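PDB 5IUV: aldehyde dehydrogenase family protein from Pseudomonas syringae pv. tomato, which catalyses the NAD-dependent oxidation of indole-3-acetaldehyde to the auxin indole-3-acetic acid, contributing to the virulence of this plant pathogen. Local coordinates for residues G327-G332 / A338-A343; G332-P337 / G380-P385. All coordinates share one frame; numbering follows the deposited sequence.

Contact 1 of 2, residues G327-G332 / A338-A343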
ATOM      1  N   GLY A 327      -1.008  45.568   5.279  1.00 18.57           N
ATOM      2  CA  GLY A 327      -0.184  46.710   5.628  1.00 20.77           C
ATOM      3  C   GLY A 327       1.003  46.366   6.513  1.00 22.91           C
ATOM      4  O   GLY A 327       1.918  47.173   6.665  1.00 27.59           O
ATOM      5  N   THR A 328       0.999  45.177   7.104  1.00 20.74           N
ATOM      6  CA  THR A 328       2.122  44.758   7.941  1.00 21.59           C
ATOM      7  C   THR A 328       3.234  44.128   7.105  1.00 21.74           C
ATOM      8  O   THR A 328       4.331  43.863   7.605  1.00 22.16           O
ATOM      9  CB  THR A 328       1.687  43.757   9.022  1.00 20.76           C
ATOM     10  OG1 THR A 328       1.417  42.484   8.422  1.00 23.04           O
ATOM     11  CG2 THR A 328       0.448  44.248   9.741  1.00 20.85           C
ATOM     12  N   TRP A 329       2.943  43.883   5.834  1.00 20.23           N
ATOM     13  CA  TRP A 329       3.925  43.324   4.915  1.00 19.70           C
ATOM     14  C   TRP A 329       4.571  44.464   4.133  1.00 19.46           C
ATOM     15  O   TRP A 329       3.959  45.031   3.225  1.00 18.13           O
ATOM     16  CB  TRP A 329       3.269  42.302   3.978  1.00 18.99           C
ATOM     17  CG  TRP A 329       2.791  41.064   4.695  1.00 18.47           C
ATOM     18  CD1 TRP A 329       1.603  40.902   5.361  1.00 17.50           C
ATOM     19  CD2 TRP A 329       3.494  39.818   4.824  1.00 17.59           C
ATOM     20  NE1 TRP A 329       1.530  39.634   5.896  1.00 16.86           N
ATOM     21  CE2 TRP A 329       2.673  38.948   5.576  1.00 16.13           C
ATOM     22  CE3 TRP A 329       4.735  39.352   4.373  1.00 19.11           C
ATOM     23  CZ2 TRP A 329       3.056  37.642   5.890  1.00 15.36           C
ATOM     24  CZ3 TRP A 329       5.113  38.050   4.683  1.00 16.43           C
ATOM     25  CH2 TRP A 329       4.275  37.213   5.437  1.00 16.34           C
ATOM     26  N   LYS A 330       5.802  44.813   4.502  1.00 19.27           N
ATOM     27  CA  LYS A 330       6.456  45.998   3.962  1.00 22.52           C
ATOM     28  C   LYS A 330       7.789  45.687   3.292  1.00 22.08           C
ATOM     29  O   LYS A 330       8.684  45.093   3.903  1.00 21.08           O
ATOM     30  CB  LYS A 330       6.677  47.034   5.067  1.00 26.97           C
ATOM     31  CG  LYS A 330       5.462  47.297   5.935  1.00 29.87           C
ATOM     32  CD  LYS A 330       5.730  48.429   6.923  1.00 34.69           C
ATOM     33  CE  LYS A 330       4.630  48.531   7.967  1.00 37.60           C
ATOM     34  NZ  LYS A 330       4.719  49.807   8.725  1.00 40.01           N
ATOM     35  N   PRO A 331       7.918  46.088   2.020  1.00 22.79           N
ATOM     36  CA  PRO A 331       9.176  45.966   1.279  1.00 21.94           C
ATOM     37  C   PRO A 331      10.302  46.691   2.002  1.00 18.52           C
ATOM     38  O   PRO A 331      10.076  47.745   2.591  1.00 18.41           O
ATOM     39  CB  PRO A 331       8.860  46.635  -0.063  1.00 24.36           C
ATOM     40  CG  PRO A 331       7.379  46.491  -0.206  1.00 26.38           C
ATOM     41  CD  PRO A 331       6.844  46.656   1.186  1.00 24.81           C
ATOM     42  N   GLY A 332      11.499  46.120   1.969  1.00 18.31           N
ATOM     43  CA  GLY A 332      12.647  46.740   2.595  1.00 18.76           C
ATOM     44  C   GLY A 332      13.917  46.022   2.189  1.00 17.76           C
ATOM     45  O   GLY A 332      13.888  45.101   1.369  1.00 18.50           O
ATOM     46  N   ALA A 338      14.767  42.078   9.769  1.00 18.35           N
ATOM     47  CA  ALA A 338      13.413  42.483  10.132  1.00 20.64           C
ATOM     48  C   ALA A 338      12.494  42.588   8.909  1.00 20.18           C
ATOM     49  O   ALA A 338      11.269  42.594   9.043  1.00 19.51           O
ATOM     50  CB  ALA A 338      13.448  43.809  10.883  1.00 22.11           C
ATOM     51  N   THR A 339      13.092  42.663   7.723  1.00 18.29           N
ATOM     52  CA  THR A 339      12.342  42.787   6.475  1.00 16.73           C
ATOM     53  C   THR A 339      11.503  41.538   6.188  1.00 18.06           C
ATOM     54  O   THR A 339      12.014  40.416   6.266  1.00 15.94           O
ATOM     55  CB  THR A 339      13.294  43.043   5.292  1.00 16.48           C
ATOM     56  OG1 THR A 339      13.999  44.270   5.504  1.00 15.53           O
ATOM     57  CG2 THR A 339      12.529  43.130   3.983  1.00 14.84           C
ATOM     58  N   ASN A 340      10.222  41.725   5.863  1.00 17.26           N
ATOM     59  CA  ASN A 340       9.360  40.580   5.559  1.00 17.69           C
ATOM     60  C   ASN A 340       8.885  40.533   4.104  1.00 16.76           C
ATOM     61  O   ASN A 340       8.247  39.566   3.689  1.00 16.84           O
ATOM     62  CB  ASN A 340       8.153  40.531   6.515  1.00 19.08           C
ATOM     63  CG  ASN A 340       7.264  41.772   6.444  1.00 20.12           C
ATOM     64  OD1 ASN A 340       7.349  42.582   5.522  1.00 19.36           O
ATOM     65  ND2 ASN A 340       6.390  41.910   7.433  1.00 20.80           N
ATOM     66  N   VAL A 341       9.204  41.574   3.340  1.00 15.08           N
ATOM     67  CA  VAL A 341       8.957  41.596   1.895  1.00 14.01           C
ATOM     68  C   VAL A 341      10.208  42.112   1.194  1.00 17.79           C
ATOM     69  O   VAL A 341      10.693  43.193   1.513  1.00 18.97           O
ATOM     70  CB  VAL A 341       7.757  42.496   1.513  1.00 16.68           C
ATOM     71  CG1 VAL A 341       7.608  42.571  -0.003  1.00 16.64           C
ATOM     72  CG2 VAL A 341       6.472  41.998   2.157  1.00 16.49           C
ATOM     73  N   GLY A 342      10.729  41.351   0.238  1.00 18.50           N
ATOM     74  CA  GLY A 342      11.991  41.716  -0.382  1.00 17.24           C
ATOM     75  C   GLY A 342      11.849  42.395  -1.729  1.00 20.16           C
ATOM     76  O   GLY A 342      10.819  42.999  -2.032  1.00 19.73           O
ATOM     77  N   ALA A 343      12.898  42.294  -2.538  1.00 18.94           N
ATOM     78  CA  ALA A 343      12.879  42.832  -3.893  1.00 20.54           C
ATOM     79  C   ALA A 343      12.259  41.827  -4.855  1.00 19.84           C
ATOM     80  O   ALA A 343      12.267  40.625  -4.589  1.00 18.38           O
ATOM     81  CB  ALA A 343      14.291  43.194  -4.340  1.00 22.02           C
TER
HETATM   82  O   HOH W   1       9.561  44.599   6.145  1.00 23.01           O

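Contact 2 of 2, residues G332-P337 / G380-P385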
ATOM      1  N   GLY A 332      11.499  46.120   1.969  1.00 18.31           N
ATOM      2  CA  GLY A 332      12.647  46.740   2.595  1.00 18.76           C
ATOM      3  C   GLY A 332      13.917  46.022   2.189  1.00 17.76           C
ATOM      4  O   GLY A 332      13.888  45.101   1.369  1.00 18.50           O
ATOM      5  N   ASN A 333      15.032  46.446   2.770  1.00 16.82           N
ATOM      6  CA  ASN A 333      16.333  45.850   2.490  1.00 18.78           C
ATOM      7  C   ASN A 333      16.325  44.360   2.815  1.00 15.48           C
ATOM      8  O   ASN A 333      16.112  43.975   3.964  1.00 15.37           O
ATOM      9  CB  ASN A 333      17.410  46.581   3.292  1.00 22.56           C
ATOM     10  CG  ASN A 333      18.809  46.064   3.026  1.00 26.31           C
ATOM     11  OD1 ASN A 333      19.028  45.206   2.169  1.00 25.28           O
ATOM     12  ND2 ASN A 333      19.776  46.604   3.760  1.00 30.44           N
ATOM     13  N   PRO A 334      16.547  43.517   1.797  1.00 15.10           N
ATOM     14  CA  PRO A 334      16.496  42.063   1.984  1.00 14.52           C
ATOM     15  C   PRO A 334      17.575  41.551   2.933  1.00 14.45           C
ATOM     16  O   PRO A 334      17.439  40.447   3.445  1.00 15.65           O
ATOM     17  CB  PRO A 334      16.708  41.514   0.569  1.00 14.31           C
ATOM     18  CG  PRO A 334      16.330  42.643  -0.340  1.00 16.67           C
ATOM     19  CD  PRO A 334      16.728  43.887   0.384  1.00 16.25           C
ATOM     20  N   LEU A 335      18.614  42.345   3.172  1.00 14.85           N
ATOM     21  CA  LEU A 335      19.672  41.946   4.096  1.00 14.85           C
ATOM     22  C   LEU A 335      19.353  42.321   5.537  1.00 16.29           C
ATOM     23  O   LEU A 335      20.081  41.943   6.454  1.00 16.71           O
ATOM     24  CB  LEU A 335      21.008  42.568   3.687  1.00 15.20           C
ATOM     25  CG  LEU A 335      21.597  42.084   2.362  1.00 16.21           C
ATOM     26  CD1 LEU A 335      22.926  42.771   2.099  1.00 15.46           C
ATOM     27  CD2 LEU A 335      21.768  40.576   2.391  1.00 18.19           C
ATOM     28  N   ASP A 336      18.276  43.077   5.734  1.00 16.45           N
ATOM     29  CA  ASP A 336      17.804  43.391   7.082  1.00 16.55           C
ATOM     30  C   ASP A 336      16.929  42.235   7.589  1.00 15.11           C
ATOM     31  O   ASP A 336      15.969  41.843   6.933  1.00 15.21           O
ATOM     32  CB  ASP A 336      17.036  44.722   7.088  1.00 18.66           C
ATOM     33  CG  ASP A 336      16.760  45.244   8.493  1.00 21.45           C
ATOM     34  OD1 ASP A 336      16.422  44.445   9.389  1.00 22.14           O
ATOM     35  OD2 ASP A 336      16.880  46.468   8.700  1.00 25.25           O
ATOM     36  N   PRO A 337      17.267  41.676   8.764  1.00 18.44           N
ATOM     37  CA  PRO A 337      16.550  40.503   9.277  1.00 17.69           C
ATOM     38  C   PRO A 337      15.093  40.802   9.609  1.00 16.32           C
ATOM     39  O   PRO A 337      14.283  39.880   9.715  1.00 16.10           O
ATOM     40  CB  PRO A 337      17.332  40.137  10.549  1.00 18.74           C
ATOM     41  CG  PRO A 337      18.669  40.779  10.377  1.00 19.91           C
ATOM     42  CD  PRO A 337      18.415  42.035   9.614  1.00 18.34           C
ATOM     43  N   GLY A 380      17.453  49.079  -6.482  1.00 36.39           N
ATOM     44  CA  GLY A 380      16.794  47.789  -6.567  1.00 35.42           C
ATOM     45  C   GLY A 380      15.365  47.884  -7.081  1.00 35.14           C
ATOM     46  O   GLY A 380      14.885  48.969  -7.411  1.00 36.54           O
ATOM     47  N   THR A 381      14.687  46.741  -7.144  1.00 31.21           N
ATOM     48  CA  THR A 381      13.332  46.667  -7.683  1.00 29.82           C
ATOM     49  C   THR A 381      12.323  46.218  -6.623  1.00 27.02           C
ATOM     50  O   THR A 381      12.316  45.056  -6.217  1.00 25.49           O
ATOM     51  CB  THR A 381      13.269  45.702  -8.892  1.00 30.19           C
ATOM     52  OG1 THR A 381      13.966  44.492  -8.573  1.00 30.29           O
ATOM     53  CG2 THR A 381      13.923  46.333 -10.111  1.00 31.25           C
ATOM     54  N   TYR A 382      11.471  47.147  -6.190  1.00 25.90           N
ATOM     55  CA  TYR A 382      10.497  46.886  -5.134  1.00 26.44           C
ATOM     56  C   TYR A 382       9.099  47.383  -5.512  1.00 26.34           C
ATOM     57  O   TYR A 382       8.953  48.467  -6.081  1.00 27.55           O
ATOM     58  CB  TYR A 382      10.927  47.551  -3.824  1.00 27.56           C
ATOM     59  CG  TYR A 382      12.306  47.165  -3.338  1.00 27.81           C
ATOM     60  CD1 TYR A 382      13.434  47.846  -3.776  1.00 29.16           C
ATOM     61  CD2 TYR A 382      12.479  46.126  -2.432  1.00 26.77           C
ATOM     62  CE1 TYR A 382      14.697  47.500  -3.331  1.00 30.38           C
ATOM     63  CE2 TYR A 382      13.737  45.773  -1.981  1.00 28.02           C
ATOM     64  CZ  TYR A 382      14.842  46.464  -2.432  1.00 29.17           C
ATOM     65  OH  TYR A 382      16.095  46.115  -1.989  1.00 28.78           O
ATOM     66  N   VAL A 383       8.078  46.598  -5.173  1.00 24.39           N
ATOM     67  CA  VAL A 383       6.686  46.978  -5.425  1.00 24.36           C
ATOM     68  C   VAL A 383       5.832  46.762  -4.172  1.00 25.03           C
ATOM     69  O   VAL A 383       5.983  45.759  -3.475  1.00 23.18           O
ATOM     70  CB  VAL A 383       6.082  46.177  -6.608  1.00 30.88           C
ATOM     71  CG1 VAL A 383       4.591  46.464  -6.765  1.00 30.36           C
ATOM     72  CG2 VAL A 383       6.813  46.495  -7.900  1.00 31.34           C
ATOM     73  N   GLU A 384       4.947  47.712  -3.884  1.00 24.42           N
ATOM     74  CA  GLU A 384       4.004  47.577  -2.777  1.00 25.91           C
ATOM     75  C   GLU A 384       3.062  46.405  -2.983  1.00 24.71           C
ATOM     76  O   GLU A 384       2.570  46.201  -4.093  1.00 23.61           O
ATOM     77  CB  GLU A 384       3.167  48.844  -2.617  1.00 27.90           C
ATOM     78  CG  GLU A 384       3.945  50.101  -2.324  1.00 32.69           C
ATOM     79  CD  GLU A 384       3.074  51.336  -2.442  1.00 36.12           C
ATOM     80  OE1 GLU A 384       2.159  51.336  -3.296  1.00 35.81           O
ATOM     81  OE2 GLU A 384       3.297  52.299  -1.681  1.00 38.26           O
ATOM     82  N   PRO A 385       2.806  45.628  -1.917  1.00 22.49           N
ATOM     83  CA  PRO A 385       1.689  44.681  -1.961  1.00 22.65           C
ATOM     84  C   PRO A 385       0.406  45.422  -2.322  1.00 23.63           C
ATOM     85  O   PRO A 385       0.131  46.475  -1.744  1.00 22.87           O
ATOM     86  CB  PRO A 385       1.645  44.124  -0.538  1.00 22.43           C
ATOM     87  CG  PRO A 385       3.076  44.210  -0.078  1.00 22.71           C
ATOM     88  CD  PRO A 385       3.595  45.493  -0.681  1.00 22.47           C
TER

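Contact 1 of 2, residues G327-G332 / A338-A343
Pro331 and Val341 mark the closest approach, CA atoms 4.4 Å apart, of two pieces of one irregular loop that cross steeply, and the segments spread beyond them without forming a regular sheet. Gly332 N donates to Val341 O at 3.1 Å, with an N-H...O angle of 139°. The same oxygen also receives a CA-H...O contact from Pro331. A water accepts from Asn340 N and donates to Lys330 O, bridging the two backbones.

Asn340 carries most of the polar grip. Its chi1 of 60° sets CG between the backbone N and the carbonyl carbon, which turns the amide across the gap. There it works as a two-ended clamp on the opposite backbone: ND2 donates to Thr328 O at 2.8 Å, within the plane of the amide, while OD1 uses an in-plane lone pair to accept from Lys330 N at 2.9 Å. The amide thus pairs with the C=O and N-H that flank Trp329, much as a neighbouring strand would, in the connection between helices 312-326 and 347-362 of the catalytic domain of the aldehyde dehydrogenase fold. ND2 of Asn340 also sits over one face of the Trp329 indole, 4.1 Å above the ring plane and offset toward the rim.

Apolar groups complete the seam. Val341 CG2 meets the indole in plane at its edge while reaching Trp329 CB at 3.7 Å. The other branch, CG1, lies 3.9 Å from Pro331 CG, the two side chains running side by side. Thr339 CG2 packs on Gly332 O at 3.5 Å, whereas its OG1 bonds Asn333 O. Trp329 also rests on Ser292 and Ala295 of helix 283-295.

Contact 2 of 2, residues G332-P337 / G380-P385
Tyr382 and Pro334 approach from opposite directions, the phenol bringing its hydroxyl to the pyrrolidine CD. With CG anti to the carbonyl carbon (chi1 -56°), the Tyr382 ring extends from strand 382-389 toward the 332-337 loop. Pro334 CD stands at the edge of the aromatic ring, near its plane, 3.3 Å from Tyr382 OH; CG of the proline is more distant from the same oxygen, at 3.9 Å. Gly332 O approaches obliquely, 3.4 Å from Tyr382 CE2.

The proline is presented by a compact turn. Asn333 to Asp336 form a type I beta turn closed by Asp336 N donating to Asn333 O, and Asn333 adds an Asx turn through OD1, which accepts from Leu335 N at 3.1 Å. That bond is straight at the hydrogen, 166°, yet its donor lies well above the plane of the amide carbonyl. Pro334 also packs on Thr106 of helix 98-109 and on Val43, while Asp336 makes a salt bridge with Arg6, so the turn joins strand 382-389 of the catalytic-domain sheet to N-terminal parts of the chain.

The phenol hydroxyl finds its hydrogen-bond partner in Val43 O, outside both segments, and none is made between them. What remains is van der Waals contact, perhaps with a slight electrostatic attraction between the C-H groups of Pro334 CD and Tyr382 CE2 and the nearby oxygens.

After helix 312-326 the chain enters 327-332, passes directly into 332-337, returns through 338-343, and reaches 380-385 only after helix 347-362 and strands 366-369 and 373-374. Contact 1 therefore closes a short loop with five residues between its ends, contact 2 a long one with 42, and the two cross, sharing Gly332. The turn of contact 2 is the tip of the loop closed by contact 1, and Thr339 OG1, bonded to Asn333 O, fastens one to the other. Ala343 then packs against the Tyr382 ring and Pro385 lies against Trp329 O, tying the interhelical loop to strand 382-389.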